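Local atomic coordinates of ammonium transporter (Kuenenia stuttgartiensis, PDB entry 6EU6), a protein that probably binds ammonium as the membrane-embedded, Amt-type sensor part of a histidine kinase that signals ammonium across the membrane. Residues D190-D195 against T313-D318; I115-G120 against G186-K191. One frame throughout, in Å; residues are numbered along the deposited sequence.

Contact 1 of 2, residues D190-D195 against T313-D318; sequences DKYNPD and TLKIDD. With ZDM (nonyl 4-O-alpha-D-glucopyranosyl-beta-D-glucopyranoside), chain D.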
loop_
_atom_site.group_PDB
_atom_site.type_symbol
_atom_site.label_atom_id
_atom_site.label_comp_id
_atom_site.label_asym_id
_atom_site.label_seq_id
_atom_site.Cartn_x
_atom_site.Cartn_y
_atom_site.Cartn_z
ATOM N N ASP A 190 15.461 26.757 17.223
ATOM C CA ASP A 190 15.166 26.666 18.700
ATOM C C ASP A 190 15.448 25.289 19.252
ATOM O O ASP A 190 14.788 24.877 20.192
ATOM C CB ASP A 190 13.701 26.985 18.896
ATOM C CG ASP A 190 12.849 26.415 17.752
ATOM O OD1 ASP A 190 13.433 25.618 16.910
ATOM O OD2 ASP A 190 11.661 26.833 17.645
ATOM N N LYS A 191 16.403 24.535 18.684
ATOM C CA LYS A 191 16.563 23.168 19.156
ATOM C C LYS A 191 17.227 23.128 20.555
ATOM O O LYS A 191 16.843 22.330 21.423
ATOM C CB LYS A 191 17.419 22.360 18.150
ATOM C CG LYS A 191 17.812 20.953 18.624
ATOM C CD LYS A 191 16.580 20.104 18.929
ATOM C CE LYS A 191 16.994 18.762 19.506
ATOM N NZ LYS A 191 15.818 17.898 19.798
ATOM N N TYR A 192 18.305 23.909 20.692
ATOM C CA TYR A 192 19.088 23.842 21.930
ATOM C C TYR A 192 18.962 25.102 22.735
ATOM O O TYR A 192 18.954 26.164 22.176
ATOM C CB TYR A 192 20.540 23.619 21.590
ATOM C CG TYR A 192 20.739 22.297 20.867
ATOM C CD1 TYR A 192 20.452 21.093 21.505
ATOM C CD2 TYR A 192 21.142 22.248 19.540
ATOM C CE1 TYR A 192 20.597 19.857 20.848
ATOM C CE2 TYR A 192 21.327 21.010 18.868
ATOM C CZ TYR A 192 21.053 19.803 19.566
ATOM O OH TYR A 192 21.200 18.536 19.016
ATOM N N ASN A 193 18.848 24.997 24.048
ATOM C CA ASN A 193 18.796 26.212 24.864
ATOM C C ASN A 193 20.197 26.741 25.257
ATOM O O ASN A 193 21.187 26.033 25.124
ATOM C CB ASN A 193 17.975 25.881 26.081
ATOM C CG ASN A 193 16.597 25.427 25.700
ATOM O OD1 ASN A 193 15.947 26.091 24.907
ATOM N ND2 ASN A 193 16.177 24.302 26.190
ATOM N N PRO A 194 20.274 27.963 25.803
ATOM C CA PRO A 194 21.557 28.536 26.227
ATOM C C PRO A 194 22.267 27.684 27.269
ATOM O O PRO A 194 23.512 27.694 27.305
ATOM C CB PRO A 194 21.145 29.880 26.803
ATOM C CG PRO A 194 19.838 30.195 26.125
ATOM C CD PRO A 194 19.155 28.868 26.132
ATOM N N ASP A 195 21.532 26.892 28.071
ATOM C CA ASP A 195 22.212 25.927 28.966
ATOM C C ASP A 195 22.591 24.615 28.330
ATOM O O ASP A 195 23.079 23.685 28.996
ATOM C CB ASP A 195 21.385 25.641 30.201
ATOM C CG ASP A 195 20.102 24.884 29.891
ATOM O OD1 ASP A 195 19.775 24.739 28.709
ATOM O OD2 ASP A 195 19.414 24.448 30.833
ATOM N N THR A 313 24.705 14.856 23.120
ATOM C CA THR A 313 26.129 14.909 23.315
ATOM C C THR A 313 26.799 15.429 22.068
ATOM O O THR A 313 27.603 16.362 22.166
ATOM C CB THR A 313 26.707 13.553 23.700
ATOM O OG1 THR A 313 26.002 13.075 24.827
ATOM C CG2 THR A 313 28.196 13.644 24.008
ATOM N N LEU A 314 26.510 14.900 20.882
ATOM C CA LEU A 314 27.162 15.446 19.681
ATOM C C LEU A 314 26.527 16.750 19.257
ATOM O O LEU A 314 27.098 17.545 18.502
ATOM C CB LEU A 314 27.133 14.413 18.544
ATOM C CG LEU A 314 27.790 13.096 18.821
ATOM C CD1 LEU A 314 27.661 12.251 17.583
ATOM C CD2 LEU A 314 29.244 13.375 19.063
ATOM N N LYS A 315 25.307 16.990 19.701
ATOM C CA LYS A 315 24.533 18.158 19.292
ATOM C C LYS A 315 24.346 18.288 17.788
ATOM O O LYS A 315 24.473 19.403 17.169
ATOM C CB LYS A 315 25.078 19.415 19.974
ATOM C CG LYS A 315 24.724 19.359 21.465
ATOM C CD LYS A 315 24.350 20.677 22.057
ATOM C CE LYS A 315 23.690 20.546 23.414
ATOM N NZ LYS A 315 24.275 19.523 24.300
ATOM N N ILE A 316 24.102 17.123 17.182
ATOM C CA ILE A 316 23.635 17.090 15.776
ATOM C C ILE A 316 22.125 17.005 15.793
ATOM O O ILE A 316 21.551 16.131 16.489
ATOM C CB ILE A 316 24.252 15.950 14.983
ATOM C CG1 ILE A 316 25.775 16.099 15.040
ATOM C CG2 ILE A 316 23.751 15.947 13.519
ATOM C CD1 ILE A 316 26.528 14.880 14.574
ATOM N N ASP A 317 21.482 17.962 15.136
ATOM C CA ASP A 317 20.020 18.009 15.149
ATOM C C ASP A 317 19.436 17.219 13.942
ATOM O O ASP A 317 19.516 17.664 12.771
ATOM C CB ASP A 317 19.525 19.434 15.148
ATOM C CG ASP A 317 17.983 19.537 15.314
ATOM O OD1 ASP A 317 17.275 18.611 15.763
ATOM O OD2 ASP A 317 17.467 20.596 14.995
ATOM N N ASP A 318 18.799 16.090 14.268
ATOM C CA ASP A 318 18.309 15.092 13.253
ATOM C C ASP A 318 16.831 14.868 13.524
ATOM O O ASP A 318 16.451 14.108 14.443
ATOM C CB ASP A 318 19.078 13.840 13.469
ATOM C CG ASP A 318 18.700 12.714 12.512
ATOM O OD1 ASP A 318 17.697 12.804 11.717
ATOM O OD2 ASP A 318 19.430 11.702 12.671
HETATM C C1 ZDM D . 29.493 20.349 18.109
HETATM O O1 ZDM D . 25.640 24.531 19.465
HETATM C C2 ZDM D . 28.815 21.292 19.127
HETATM O O2 ZDM D . 24.228 24.336 22.899
HETATM C C3 ZDM D . 27.599 22.167 18.697
HETATM O O3 ZDM D . 28.781 23.987 21.501
HETATM C C4 ZDM D . 27.145 21.875 17.259
HETATM O O4 ZDM D . 26.773 23.685 23.413
HETATM C C5 ZDM D . 27.512 24.588 21.202
HETATM O O5 ZDM D . 28.299 21.713 16.457
HETATM C C6 ZDM D . 29.156 20.587 16.604
HETATM O O6 ZDM D . 23.103 25.449 18.843
HETATM C C7 ZDM D . 26.422 23.938 22.047
HETATM O O7 ZDM D . 27.862 23.579 18.864
HETATM C C8 ZDM D . 25.181 24.791 21.924
HETATM C C9 ZDM D . 24.645 24.650 20.488
HETATM C C10 ZDM D . 27.023 24.245 19.809
HETATM C C11 ZDM D . 23.792 25.831 20.044
HETATM O O16 ZDM D . 28.626 19.599 15.686
HETATM C C18 ZDM D . 28.848 18.189 15.740
HETATM C C19 ZDM D . 30.306 17.791 15.655
HETATM C C22 ZDM D . 30.532 16.557 14.796
HETATM C C25 ZDM D . 30.993 15.353 15.591
HETATM C C28 ZDM D . 30.998 14.047 14.784
HETATM C C31 ZDM D . 32.317 13.784 14.076
HETATM C C34 ZDM D . 32.556 12.312 13.826
HETATM O O49 ZDM D . 29.385 19.008 18.625
HETATM O O55 ZDM D . 29.873 22.119 19.578
HETATM C C57 ZDM D . 26.342 23.028 16.640
HETATM O O61 ZDM D . 25.126 23.187 17.372
HETATM O O HOH W 1 17.024 16.375 17.204
#

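Contact 2 of 2, residues I115-G120 against G186-K191; sequences IAERSG and GPRIDK. With ZDM (nonyl 4-O-alpha-D-glucopyranosyl-beta-D-glucopyranoside), chain D.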
loop_
_atom_site.group_PDB
_atom_site.type_symbol
_atom_site.label_atom_id
_atom_site.label_comp_id
_atom_site.label_asym_id
_atom_site.label_seq_id
_atom_site.Cartn_x
_atom_site.Cartn_y
_atom_site.Cartn_z
ATOM N N ILE A 115 17.999 16.737 7.385
ATOM C CA ILE A 115 18.116 18.221 7.232
ATOM C C ILE A 115 16.798 18.976 7.053
ATOM O O ILE A 115 16.749 20.159 6.676
ATOM C CB ILE A 115 19.113 18.568 6.130
ATOM C CG1 ILE A 115 18.672 18.030 4.809
ATOM C CG2 ILE A 115 20.496 18.011 6.525
ATOM C CD1 ILE A 115 19.521 18.483 3.624
ATOM N N ALA A 116 15.699 18.306 7.374
ATOM C CA ALA A 116 14.407 18.931 7.289
ATOM C C ALA A 116 14.278 20.191 8.162
ATOM O O ALA A 116 14.944 20.343 9.231
ATOM C CB ALA A 116 13.320 17.944 7.681
ATOM N N GLU A 117 13.363 21.069 7.732
ATOM C CA GLU A 117 12.918 22.226 8.564
ATOM C C GLU A 117 13.801 23.474 8.474
ATOM O O GLU A 117 13.288 24.548 8.730
ATOM C CB GLU A 117 12.649 21.873 10.076
ATOM C CG GLU A 117 11.896 20.544 10.254
ATOM C CD GLU A 117 10.814 20.628 11.296
ATOM O OE1 GLU A 117 9.617 20.679 10.973
ATOM O OE2 GLU A 117 11.174 20.650 12.466
ATOM N N ARG A 118 15.047 23.343 8.027
ATOM C CA ARG A 118 15.930 24.513 7.989
ATOM C C ARG A 118 16.933 24.531 6.861
ATOM O O ARG A 118 17.549 25.556 6.611
ATOM C CB ARG A 118 16.591 24.741 9.336
ATOM C CG ARG A 118 17.843 23.882 9.621
ATOM C CD ARG A 118 17.525 22.402 9.819
ATOM N NE ARG A 118 18.653 21.672 10.412
ATOM C CZ ARG A 118 18.725 20.373 10.646
ATOM N NH1 ARG A 118 17.672 19.595 10.410
ATOM N NH2 ARG A 118 19.820 19.839 11.139
ATOM N N SER A 119 17.094 23.431 6.152
ATOM C CA SER A 119 17.851 23.453 4.956
ATOM C C SER A 119 17.010 24.028 3.839
ATOM O O SER A 119 15.737 23.917 3.850
ATOM C CB SER A 119 18.369 22.065 4.616
ATOM O OG SER A 119 17.345 21.175 4.280
ATOM N N GLY A 120 17.691 24.608 2.838
ATOM C CA GLY A 120 17.019 25.050 1.625
ATOM C C GLY A 120 16.905 23.961 0.611
ATOM O O GLY A 120 17.540 22.870 0.734
ATOM N N GLY A 186 23.518 22.738 10.258
ATOM C CA GLY A 186 23.446 23.188 11.616
ATOM C C GLY A 186 22.096 22.878 12.205
ATOM O O GLY A 186 21.158 22.524 11.490
ATOM N N PRO A 187 21.965 23.065 13.508
ATOM C CA PRO A 187 20.679 22.744 14.155
ATOM C C PRO A 187 19.553 23.681 13.854
ATOM O O PRO A 187 19.729 24.813 13.385
ATOM C CB PRO A 187 20.994 22.814 15.672
ATOM C CG PRO A 187 22.497 23.051 15.757
ATOM C CD PRO A 187 22.939 23.629 14.447
ATOM N N ARG A 188 18.356 23.203 14.103
ATOM C CA ARG A 188 17.219 24.083 13.970
ATOM C C ARG A 188 17.395 25.219 15.017
ATOM O O ARG A 188 17.909 25.002 16.132
ATOM C CB ARG A 188 15.905 23.293 14.188
ATOM C CG ARG A 188 15.575 22.295 13.065
ATOM C CD ARG A 188 14.378 21.437 13.387
ATOM N NE ARG A 188 14.801 20.417 14.367
ATOM C CZ ARG A 188 14.021 19.448 14.845
ATOM N NH1 ARG A 188 12.776 19.260 14.389
ATOM N NH2 ARG A 188 14.539 18.605 15.673
ATOM N N ILE A 189 16.971 26.407 14.651
ATOM C CA ILE A 189 17.055 27.543 15.537
ATOM C C ILE A 189 16.599 27.328 16.961
ATOM O O ILE A 189 17.284 27.731 17.897
ATOM C CB ILE A 189 16.336 28.813 15.017
ATOM C CG1 ILE A 189 14.850 28.564 14.895
ATOM C CG2 ILE A 189 17.027 29.309 13.765
ATOM C CD1 ILE A 189 14.081 29.602 14.129
ATOM N N ASP A 190 15.461 26.757 17.223
ATOM C CA ASP A 190 15.166 26.666 18.700
ATOM C C ASP A 190 15.448 25.289 19.252
ATOM O O ASP A 190 14.788 24.877 20.192
ATOM C CB ASP A 190 13.701 26.985 18.896
ATOM C CG ASP A 190 12.849 26.415 17.752
ATOM O OD1 ASP A 190 13.433 25.618 16.910
ATOM O OD2 ASP A 190 11.661 26.833 17.645
ATOM N N LYS A 191 16.403 24.535 18.684
ATOM C CA LYS A 191 16.563 23.168 19.156
ATOM C C LYS A 191 17.227 23.128 20.555
ATOM O O LYS A 191 16.843 22.330 21.423
ATOM C CB LYS A 191 17.419 22.360 18.150
ATOM C CG LYS A 191 17.812 20.953 18.624
ATOM C CD LYS A 191 16.580 20.104 18.929
ATOM C CE LYS A 191 16.994 18.762 19.506
ATOM N NZ LYS A 191 15.818 17.898 19.798
HETATM C C1 ZDM D . 29.493 20.349 18.109
HETATM O O1 ZDM D . 25.640 24.531 19.465
HETATM C C2 ZDM D . 28.815 21.292 19.127
HETATM O O2 ZDM D . 24.228 24.336 22.899
HETATM C C3 ZDM D . 27.599 22.167 18.697
HETATM O O3 ZDM D . 28.781 23.987 21.501
HETATM C C4 ZDM D . 27.145 21.875 17.259
HETATM O O4 ZDM D . 26.773 23.685 23.413
HETATM C C5 ZDM D . 27.512 24.588 21.202
HETATM O O5 ZDM D . 28.299 21.713 16.457
HETATM C C6 ZDM D . 29.156 20.587 16.604
HETATM O O6 ZDM D . 23.103 25.449 18.843
HETATM C C7 ZDM D . 26.422 23.938 22.047
HETATM O O7 ZDM D . 27.862 23.579 18.864
HETATM C C8 ZDM D . 25.181 24.791 21.924
HETATM C C9 ZDM D . 24.645 24.650 20.488
HETATM C C10 ZDM D . 27.023 24.245 19.809
HETATM C C11 ZDM D . 23.792 25.831 20.044
HETATM O O16 ZDM D . 28.626 19.599 15.686
HETATM C C18 ZDM D . 28.848 18.189 15.740
HETATM C C19 ZDM D . 30.306 17.791 15.655
HETATM C C22 ZDM D . 30.532 16.557 14.796
HETATM C C25 ZDM D . 30.993 15.353 15.591
HETATM C C28 ZDM D . 30.998 14.047 14.784
HETATM C C31 ZDM D . 32.317 13.784 14.076
HETATM C C34 ZDM D . 32.556 12.312 13.826
HETATM O O49 ZDM D . 29.385 19.008 18.625
HETATM O O55 ZDM D . 29.873 22.119 19.578
HETATM C C57 ZDM D . 26.342 23.028 16.640
HETATM O O61 ZDM D . 25.126 23.187 17.372
#

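Contact 1 of 2, residues D190-D195 against T313-D318
Tyr192 lies sandwiched between two lysine chains, one from each segment. On one face Lys315 CD sits 4.0 Å from the ring centroid, only 10° off the ring normal, a CH-pi contact made by the aliphatic middle of the chain. On the opposite face Lys191, its direct neighbour in sequence, lays CG over the ring centre, 3.4 Å above the plane. Lys191 reaches that place because its CG is anti to the backbone N (chi1 172°). Both amines lead on to other partners: Lys191 NZ forms a salt bridge with Glu311, and Lys315 NZ is hydrogen-bonded to Lys312 O. The phenol tip runs up to the backbone of 313-318, where Tyr192 OH is 3.4 Å from Lys315 CA, and its hydrogen bond goes to Glu311 O. The ring is thereby fixed at the C-terminal end of helix 289-312 of this Amt-family helical bundle, where Lys315, with positive phi, is the first residue to leave the helical path. Farther along, the carboxylate of Asp317 packs against the methylenes of Lys191, with OD1, which also pairs with Arg188, 3.6 Å from Lys191 CD. Their charged ends stay 4.3 Å apart, NZ to OD1, and a water spans them, donating to Asp317 OD1 at 2.7 Å and accepting a weak bond from Lys191 NZ. Past Lys315 lies the maltoside head of the bound detergent, whose O49 donates a hydrogen bond to Leu314 O at 2.7 Å, while its first alkyl carbon, C18, rests 3.8 Å from Ile316 CG1.

Contact 2 of 2, residues I115-G120 against G186-K191
Arg118 grips the carbonyl of Gly186 side-on, two nitrogens closing on one oxygen. Its NE meets Gly186 O at 2.9 Å, nearly along the C=O axis, while NH2, 3.0 Å from the same Gly186 O, comes from above the carbonyl plane. At another edge of the guanidinium NH1 donates to Ala116 O at 3.1 Å with an N-H...O angle of 166°, and NH2 has a further partner in Asp317 O. With acceptors from three loops the flat group can hardly rotate. An alanine in place of Arg118 would probably leave the carbonyls of Gly186, Ala116 and Asp317 without these donors and hold the 186-191 loop less firmly against 115-120. The packing continues where the two arginines cross at about a right angle, Arg118 CD against Arg188 CG at 3.8 Å. The Arg188 chain bends at chi3 (-76°), which turns NE out of the line of the chain; farther on, NH1 forms a salt bridge with Glu117 OE2 at 2.9 Å, on the anti side and tilted out of the carboxylate plane, which is turned 57° from the guanidinium. Arg188 NH2 pairs with Asp317, and Glu117 OE1 is held by Gln36 N and Asn39. The other side is looser: the type I turn from Arg188 to Lys191 carries Asp190 away to an exposed position. Partly exposed Pro187 brings CG close to detergent O61, at 3.1 Å. Gly186, with positive phi, is the first residue beyond helix 167-185; the contact joins the loop between helices 93-114 and 121-144 to that helix end, with Val185 packed against Arg118 and both arginines touching Glu395 of helix 392-397.

Contacts 1 and 2 lie with their centres about 11 Å apart, on the same side of the chain's centre. Along the chain come 115-120, then 186-191 and 190-195, which overlap at Asp190 and Lys191, and finally 313-318; the middle loop, between helices 167-185 and 206-226, is thus common to both. Asp317 joins the two directly, its OD1 forming a salt bridge with Arg188 NH2 at 2.7 Å and its carbonyl receiving Arg118 NH2, while Tyr192 packs on Pro187. Three inter-helix loops of the Amt fold are so tied into one network, and the head of one bound detergent touches residues of both contacts.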